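Local coordinates for protein lactaldehyde dehydrogenase (Escherichia coli, PDB 2IMP) that catalyses the irreversible NAD-dependent oxidation of L-lactaldehyde to L-lactate, and also oxidises glycolaldehyde, working as a homotetramer, at residues A[422-425]-A[426-429]; A[434-438]-A[439-443]. All coordinates share one frame; numbering follows the deposited sequence.

Contact 1: residues A[422-425]-A[426-429]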
ATOM      1  N   VAL A 422     -22.439 -16.302 -13.363  1.00 33.98           N
ATOM      2  CA  VAL A 422     -23.023 -15.119 -13.981  1.00 34.73           C
ATOM      3  C   VAL A 422     -22.458 -13.819 -13.371  1.00 35.44           C
ATOM      4  O   VAL A 422     -22.079 -12.890 -14.089  1.00 34.52           O
ATOM      5  CB  VAL A 422     -24.571 -15.114 -13.832  1.00 33.10           C
ATOM      6  CG1 VAL A 422     -25.148 -13.814 -14.370  1.00 32.57           C
ATOM      7  CG2 VAL A 422     -25.173 -16.294 -14.594  1.00 32.36           C
ATOM      8  N   ALA A 423     -22.405 -13.791 -12.041  1.00 34.84           N
ATOM      9  CA  ALA A 423     -21.873 -12.648 -11.319  1.00 32.98           C
ATOM     10  C   ALA A 423     -20.409 -12.350 -11.695  1.00 30.89           C
ATOM     11  O   ALA A 423     -20.071 -11.228 -12.065  1.00 29.78           O
ATOM     12  CB  ALA A 423     -21.985 -12.890  -9.818  1.00 34.00           C
ATOM     13  N   MET A 424     -19.557 -13.367 -11.598  1.00 29.84           N
ATOM     14  CA  MET A 424     -18.157 -13.188 -11.949  1.00 31.41           C
ATOM     15  C   MET A 424     -17.969 -12.791 -13.430  1.00 30.69           C
ATOM     16  O   MET A 424     -17.042 -12.060 -13.777  1.00 29.22           O
ATOM     17  CB  MET A 424     -17.359 -14.463 -11.649  1.00 31.17           C
ATOM     18  CG  MET A 424     -17.413 -14.905 -10.191  1.00 34.35           C
ATOM     19  SD  MET A 424     -17.237 -13.528  -9.021  1.00 38.18           S
ATOM     20  CE  MET A 424     -15.509 -13.072  -9.276  1.00 37.69           C
ATOM     21  N   LYS A 425     -18.868 -13.283 -14.278  1.00 31.21           N
ATOM     22  CA  LYS A 425     -18.824 -12.979 -15.699  1.00 30.89           C
ATOM     23  C   LYS A 425     -19.223 -11.517 -15.985  1.00 28.06           C
ATOM     24  O   LYS A 425     -18.592 -10.838 -16.793  1.00 25.31           O
ATOM     25  CB  LYS A 425     -19.735 -13.941 -16.467  1.00 33.53           C
ATOM     26  CG  LYS A 425     -19.300 -14.181 -17.905  1.00 37.04           C
ATOM     27  CD  LYS A 425     -19.998 -15.400 -18.493  1.00 41.10           C
ATOM     28  CE  LYS A 425     -19.454 -15.741 -19.877  1.00 43.78           C
ATOM     29  NZ  LYS A 425     -20.063 -16.993 -20.415  1.00 44.74           N
ATOM     30  N   ALA A 426     -20.269 -11.061 -15.301  1.00 26.24           N
ATOM     31  CA  ALA A 426     -20.731  -9.686 -15.425  1.00 25.97           C
ATOM     32  C   ALA A 426     -19.659  -8.686 -14.925  1.00 26.30           C
ATOM     33  O   ALA A 426     -19.376  -7.675 -15.569  1.00 26.03           O
ATOM     34  CB  ALA A 426     -22.015  -9.504 -14.639  1.00 26.40           C
ATOM     35  N   ILE A 427     -19.075  -8.998 -13.774  1.00 24.69           N
ATOM     36  CA  ILE A 427     -18.021  -8.168 -13.215  1.00 25.67           C
ATOM     37  C   ILE A 427     -16.846  -8.022 -14.195  1.00 26.09           C
ATOM     38  O   ILE A 427     -16.361  -6.921 -14.458  1.00 25.65           O
ATOM     39  CB  ILE A 427     -17.486  -8.770 -11.894  1.00 24.18           C
ATOM     40  CG1 ILE A 427     -18.560  -8.667 -10.808  1.00 24.11           C
ATOM     41  CG2 ILE A 427     -16.204  -8.062 -11.471  1.00 23.48           C
ATOM     42  CD1 ILE A 427     -18.199  -9.382  -9.525  1.00 24.80           C
ATOM     43  N   LYS A 428     -16.409  -9.153 -14.734  1.00 27.02           N
ATOM     44  CA  LYS A 428     -15.313  -9.162 -15.687  1.00 27.35           C
ATOM     45  C   LYS A 428     -15.663  -8.493 -17.041  1.00 23.65           C
ATOM     46  O   LYS A 428     -14.828  -7.829 -17.639  1.00 24.60           O
ATOM     47  CB  LYS A 428     -14.847 -10.605 -15.928  1.00 30.60           C
ATOM     48  CG  LYS A 428     -13.581 -10.712 -16.775  1.00 37.44           C
ATOM     49  CD  LYS A 428     -13.058 -12.144 -16.844  1.00 43.25           C
ATOM     50  CE  LYS A 428     -11.703 -12.207 -17.549  1.00 46.92           C
ATOM     51  NZ  LYS A 428     -11.107 -13.583 -17.551  1.00 48.13           N
ATOM     52  N   GLY A 429     -16.905  -8.658 -17.485  1.00 21.61           N
ATOM     53  CA  GLY A 429     -17.317  -8.091 -18.760  1.00 20.24           C
ATOM     54  C   GLY A 429     -17.766  -6.639 -18.772  1.00 19.08           C
ATOM     55  O   GLY A 429     -17.590  -5.946 -19.775  1.00 19.12           O
TER
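With CG1 anti to its own carbonyl carbon (chi1 -69°) and the chain extended beyond it, Ile427 runs its CG1 branch alongside the carbonyl oxygen of Ala423 and ends at the sulfur of Met424. Met424 comes to meet it by folding: its three side-chain torsions all turn the same way, which curls the thioether so that SD stands 4.3 Å from Ile427 CD1, a loose apolar touch between residues one turn apart. Ile427 CG1 passes closer, 3.2 Å from Ala423 O, and so flanks an oxygen already taken by a backbone bond.

The backbone evidence is that of a regular alpha helix, with four successive i to i+4 bonds. Ile427 N to Ala423 O (3.0 Å) is the straightest, at 170° about the hydrogen. Ala426 N to Val422 O and Gly429 N to Lys425 O are both 2.8 Å, the latter more bent, while Lys428 N reaches Met424 O at 3.1 Å from above the carbonyl plane. Lys425 and Lys428 are stretched out from the helix, and the ammonium of Lys425 forms a salt bridge with Glu398.

All three other subunits of the tetramer pack on this part of the helix: Ile427 meets Arg141 of the second subunit, Met424 meets Asn135 of the third, and Ala423 meets Leu420 of the fourth. Within its own chain, helix 420-429 is the crossover of a beta-alpha-beta unit linking strand 409-416 to the parallel strand 434-437, and Val422 and Lys425 rest their side chains on Leu397 of helix 397-405.

Contact 2: residues A[434-438]-A[439-443]. With LAC (lactic acid), chain E.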
ATOM      1  N   GLU A 434     -17.971   1.430 -11.629  1.00  9.84           N
ATOM      2  CA  GLU A 434     -18.724   0.816 -10.546  1.00 13.31           C
ATOM      3  C   GLU A 434     -19.756  -0.229 -11.010  1.00 14.77           C
ATOM      4  O   GLU A 434     -20.434  -0.050 -12.028  1.00 16.41           O
ATOM      5  CB  GLU A 434     -19.472   1.881  -9.734  1.00 14.82           C
ATOM      6  CG  GLU A 434     -18.612   2.982  -9.148  1.00 18.11           C
ATOM      7  CD  GLU A 434     -19.443   4.042  -8.442  1.00 18.56           C
ATOM      8  OE1 GLU A 434     -20.577   4.309  -8.899  1.00 18.79           O
ATOM      9  OE2 GLU A 434     -18.958   4.614  -7.446  1.00 16.76           O
ATOM     10  N   THR A 435     -19.858  -1.314 -10.254  1.00 14.49           N
ATOM     11  CA  THR A 435     -20.822  -2.361 -10.541  1.00 14.77           C
ATOM     12  C   THR A 435     -21.548  -2.841  -9.274  1.00 15.14           C
ATOM     13  O   THR A 435     -20.928  -3.414  -8.373  1.00 16.76           O
ATOM     14  CB  THR A 435     -20.167  -3.594 -11.209  1.00 14.94           C
ATOM     15  OG1 THR A 435     -19.603  -3.225 -12.471  1.00 16.59           O
ATOM     16  CG2 THR A 435     -21.213  -4.684 -11.444  1.00 15.75           C
ATOM     17  N   TYR A 436     -22.846  -2.581  -9.209  1.00 16.24           N
ATOM     18  CA  TYR A 436     -23.642  -3.001  -8.065  1.00 17.14           C
ATOM     19  C   TYR A 436     -24.348  -4.343  -8.282  1.00 17.74           C
ATOM     20  O   TYR A 436     -25.051  -4.531  -9.274  1.00 17.91           O
ATOM     21  CB  TYR A 436     -24.686  -1.941  -7.716  1.00 16.31           C
ATOM     22  CG  TYR A 436     -24.092  -0.636  -7.266  1.00 17.98           C
ATOM     23  CD1 TYR A 436     -23.703   0.329  -8.190  1.00 18.81           C
ATOM     24  CD2 TYR A 436     -23.892  -0.374  -5.911  1.00 18.77           C
ATOM     25  CE1 TYR A 436     -23.131   1.529  -7.777  1.00 20.15           C
ATOM     26  CE2 TYR A 436     -23.320   0.819  -5.486  1.00 18.27           C
ATOM     27  CZ  TYR A 436     -22.941   1.766  -6.425  1.00 20.73           C
ATOM     28  OH  TYR A 436     -22.372   2.948  -6.013  1.00 20.85           O
ATOM     29  N   ILE A 437     -24.139  -5.265  -7.353  1.00 17.04           N
ATOM     30  CA  ILE A 437     -24.751  -6.576  -7.439  1.00 19.22           C
ATOM     31  C   ILE A 437     -25.855  -6.826  -6.382  1.00 20.54           C
ATOM     32  O   ILE A 437     -25.597  -6.791  -5.174  1.00 18.89           O
ATOM     33  CB  ILE A 437     -23.680  -7.674  -7.330  1.00 18.87           C
ATOM     34  CG1 ILE A 437     -22.630  -7.468  -8.428  1.00 19.67           C
ATOM     35  CG2 ILE A 437     -24.325  -9.053  -7.462  1.00 19.16           C
ATOM     36  CD1 ILE A 437     -21.516  -8.486  -8.408  1.00 23.24           C
ATOM     37  N   ASN A 438     -27.070  -7.066  -6.868  1.00 20.84           N
ATOM     38  CA  ASN A 438     -28.228  -7.324  -6.020  1.00 22.48           C
ATOM     39  C   ASN A 438     -28.492  -6.286  -4.904  1.00 23.79           C
ATOM     40  O   ASN A 438     -28.726  -6.637  -3.749  1.00 24.91           O
ATOM     41  CB  ASN A 438     -28.136  -8.728  -5.413  1.00 21.85           C
ATOM     42  CG  ASN A 438     -28.232  -9.821  -6.465  1.00 22.55           C
ATOM     43  OD1 ASN A 438     -28.974  -9.695  -7.439  1.00 20.95           O
ATOM     44  ND2 ASN A 438     -27.491 -10.903  -6.264  1.00 21.26           N
ATOM     45  N   ARG A 439     -28.447  -5.017  -5.290  1.00 24.67           N
ATOM     46  CA  ARG A 439     -28.706  -3.884  -4.407  1.00 25.17           C
ATOM     47  C   ARG A 439     -28.840  -2.576  -5.205  1.00 26.44           C
ATOM     48  O   ARG A 439     -28.534  -2.549  -6.395  1.00 27.62           O
ATOM     49  CB  ARG A 439     -27.597  -3.727  -3.358  1.00 24.10           C
ATOM     50  CG  ARG A 439     -26.203  -3.533  -3.929  1.00 23.49           C
ATOM     51  CD  ARG A 439     -25.320  -2.696  -2.992  1.00 25.15           C
ATOM     52  NE  ARG A 439     -25.687  -1.280  -3.023  1.00 22.85           N
ATOM     53  CZ  ARG A 439     -25.034  -0.310  -2.385  1.00 23.92           C
ATOM     54  NH1 ARG A 439     -23.962  -0.587  -1.647  1.00 20.31           N
ATOM     55  NH2 ARG A 439     -25.451   0.948  -2.491  1.00 22.72           N
ATOM     56  N   GLU A 440     -29.292  -1.508  -4.557  1.00 27.80           N
ATOM     57  CA  GLU A 440     -29.451  -0.242  -5.257  1.00 29.45           C
ATOM     58  C   GLU A 440     -28.136   0.556  -5.442  1.00 30.26           C
ATOM     59  O   GLU A 440     -27.161   0.334  -4.724  1.00 29.66           O
ATOM     60  CB  GLU A 440     -30.506   0.622  -4.549  1.00 30.66           C
ATOM     61  CG  GLU A 440     -30.062   1.329  -3.277  1.00 32.28           C
ATOM     62  CD  GLU A 440     -29.656   0.382  -2.167  1.00 35.42           C
ATOM     63  OE1 GLU A 440     -30.181  -0.752  -2.103  1.00 37.90           O
ATOM     64  OE2 GLU A 440     -28.818   0.787  -1.340  1.00 36.99           O
ATOM     65  N   ASN A 441     -28.127   1.470  -6.408  1.00 30.30           N
ATOM     66  CA  ASN A 441     -26.941   2.270  -6.689  1.00 31.67           C
ATOM     67  C   ASN A 441     -26.708   3.475  -5.742  1.00 31.80           C
ATOM     68  O   ASN A 441     -27.534   4.386  -5.666  1.00 33.70           O
ATOM     69  CB  ASN A 441     -26.975   2.790  -8.131  1.00 32.79           C
ATOM     70  CG  ASN A 441     -27.233   1.695  -9.147  1.00 33.45           C
ATOM     71  OD1 ASN A 441     -26.690   0.599  -9.047  1.00 36.70           O
ATOM     72  ND2 ASN A 441     -28.058   1.997 -10.144  1.00 35.09           N
ATOM     73  N   PHE A 442     -25.577   3.450  -5.041  1.00 30.22           N
ATOM     74  CA  PHE A 442     -25.176   4.515  -4.121  1.00 28.99           C
ATOM     75  C   PHE A 442     -23.744   4.296  -3.569  1.00 26.68           C
ATOM     76  O   PHE A 442     -23.520   3.417  -2.738  1.00 22.82           O
ATOM     77  CB  PHE A 442     -26.162   4.628  -2.954  1.00 33.18           C
ATOM     78  CG  PHE A 442     -26.041   5.918  -2.173  1.00 39.69           C
ATOM     79  CD1 PHE A 442     -26.851   6.153  -1.066  1.00 42.72           C
ATOM     80  CD2 PHE A 442     -25.123   6.902  -2.547  1.00 42.29           C
ATOM     81  CE1 PHE A 442     -26.754   7.350  -0.345  1.00 45.54           C
ATOM     82  CE2 PHE A 442     -25.018   8.099  -1.835  1.00 44.24           C
ATOM     83  CZ  PHE A 442     -25.833   8.323  -0.731  1.00 45.83           C
ATOM     84  N   GLU A 443     -22.800   5.101  -4.046  1.00 23.04           N
ATOM     85  CA  GLU A 443     -21.406   4.969  -3.640  1.00 20.95           C
ATOM     86  C   GLU A 443     -21.085   5.277  -2.162  1.00 19.62           C
ATOM     87  O   GLU A 443     -21.593   6.235  -1.583  1.00 21.34           O
ATOM     88  CB  GLU A 443     -20.505   5.841  -4.531  1.00 18.76           C
ATOM     89  CG  GLU A 443     -20.762   7.336  -4.416  1.00 19.08           C
ATOM     90  CD  GLU A 443     -21.709   7.854  -5.484  1.00 23.32           C
ATOM     91  OE1 GLU A 443     -22.728   7.183  -5.762  1.00 22.45           O
ATOM     92  OE2 GLU A 443     -21.436   8.940  -6.043  1.00 22.48           O
TER
HETATM   93  C   LAC E 508     -22.936  11.281  -7.611  0.52 43.24           C
HETATM   94  CA  LAC E 508     -23.513  12.532  -8.202  0.52 43.22           C
HETATM   95  CB  LAC E 508     -24.046  13.433  -7.074  0.52 43.15           C
HETATM   96  O   LAC E 508     -21.743  11.020  -7.764  0.52 44.13           O
HETATM   97  OHN LAC E 508     -22.491  13.265  -8.899  0.52 42.25           O
HETATM   98  OXT LAC E 508     -23.739  10.433  -6.958  0.52 43.85           O
HETATM   99  O   HOH W   1     -22.868   5.124  -7.640  1.00 29.18           O
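One face of the Tyr436 ring carries Asn441 CA, 3.8 Å from the centroid and only 2° off the ring normal, a CH-pi contact; Arg439 CD lies at the ring's edge, in its plane. The Arg439 guanidinium in turn has Tyr436 CD2 over one face, offset toward the rim, with the two planes 59° apart, which excludes a parallel stack. Here strand 434-437, which pairs with strand 409-416 in a beta-alpha-beta unit of the aldehyde dehydrogenase fold, ends and the following loop doubles back: the end-to-end directions of the two segments differ by 154°.

Arg439 is bent at chi3, and its guanidinium grips one atom side-on: NE (2.8 Å) and NH2 (2.9 Å) both donate to Glu440 O, which lies near the guanidinium plane. NH2 adds a weak bond to Phe442 O. The second subunit takes part as well: one of its strands continues the sheet, its Tyr476 stacks on Tyr436, and its Glu134 forms a salt bridge with Arg439 NH1. An alanine here would remove the guanidinium, and is likely to leave Glu440 O without its two donors, Glu134 of the second subunit without its mate and the loop freer to shift beside Tyr436.

Toward the substrate, Glu443 OE2 pairs with Arg161 and comes within 2.7 Å of the lactate O, placing this loop in the wall of the pocket; Glu434 is hydrogen-bonded to Thr412 and to the lactate-binding His449. Between the two carboxylates sits a single water, donating to Glu434 OE1 (2.7 Å) and Glu443 OE1 (2.8 Å) while accepting from Tyr436 OH at 2.8 Å.

How the contacts relate
Contact 1 closes before contact 2 opens: helix 420-429 is followed, after the short connection 430-433, by strand 434-437, and the centres of the two contacts are about 14 Å apart. They meet where Ile427 CD1 packs 3.6 Å from Ile437 CD1, so the crossover helix packs on the strand face that carries Ile437, while Tyr436 points from the other face toward its loop. Their roles differ. Contact 2 reaches the lactate through Glu443, whose side chain is about 14 Å from the bound NADH, whereas contact 1 is away from the annotated sites. Both meet the second subunit, whose Gln473 is hydrogen-bonded to Ile427 O and to Thr435 OG1, spanning helix and strand.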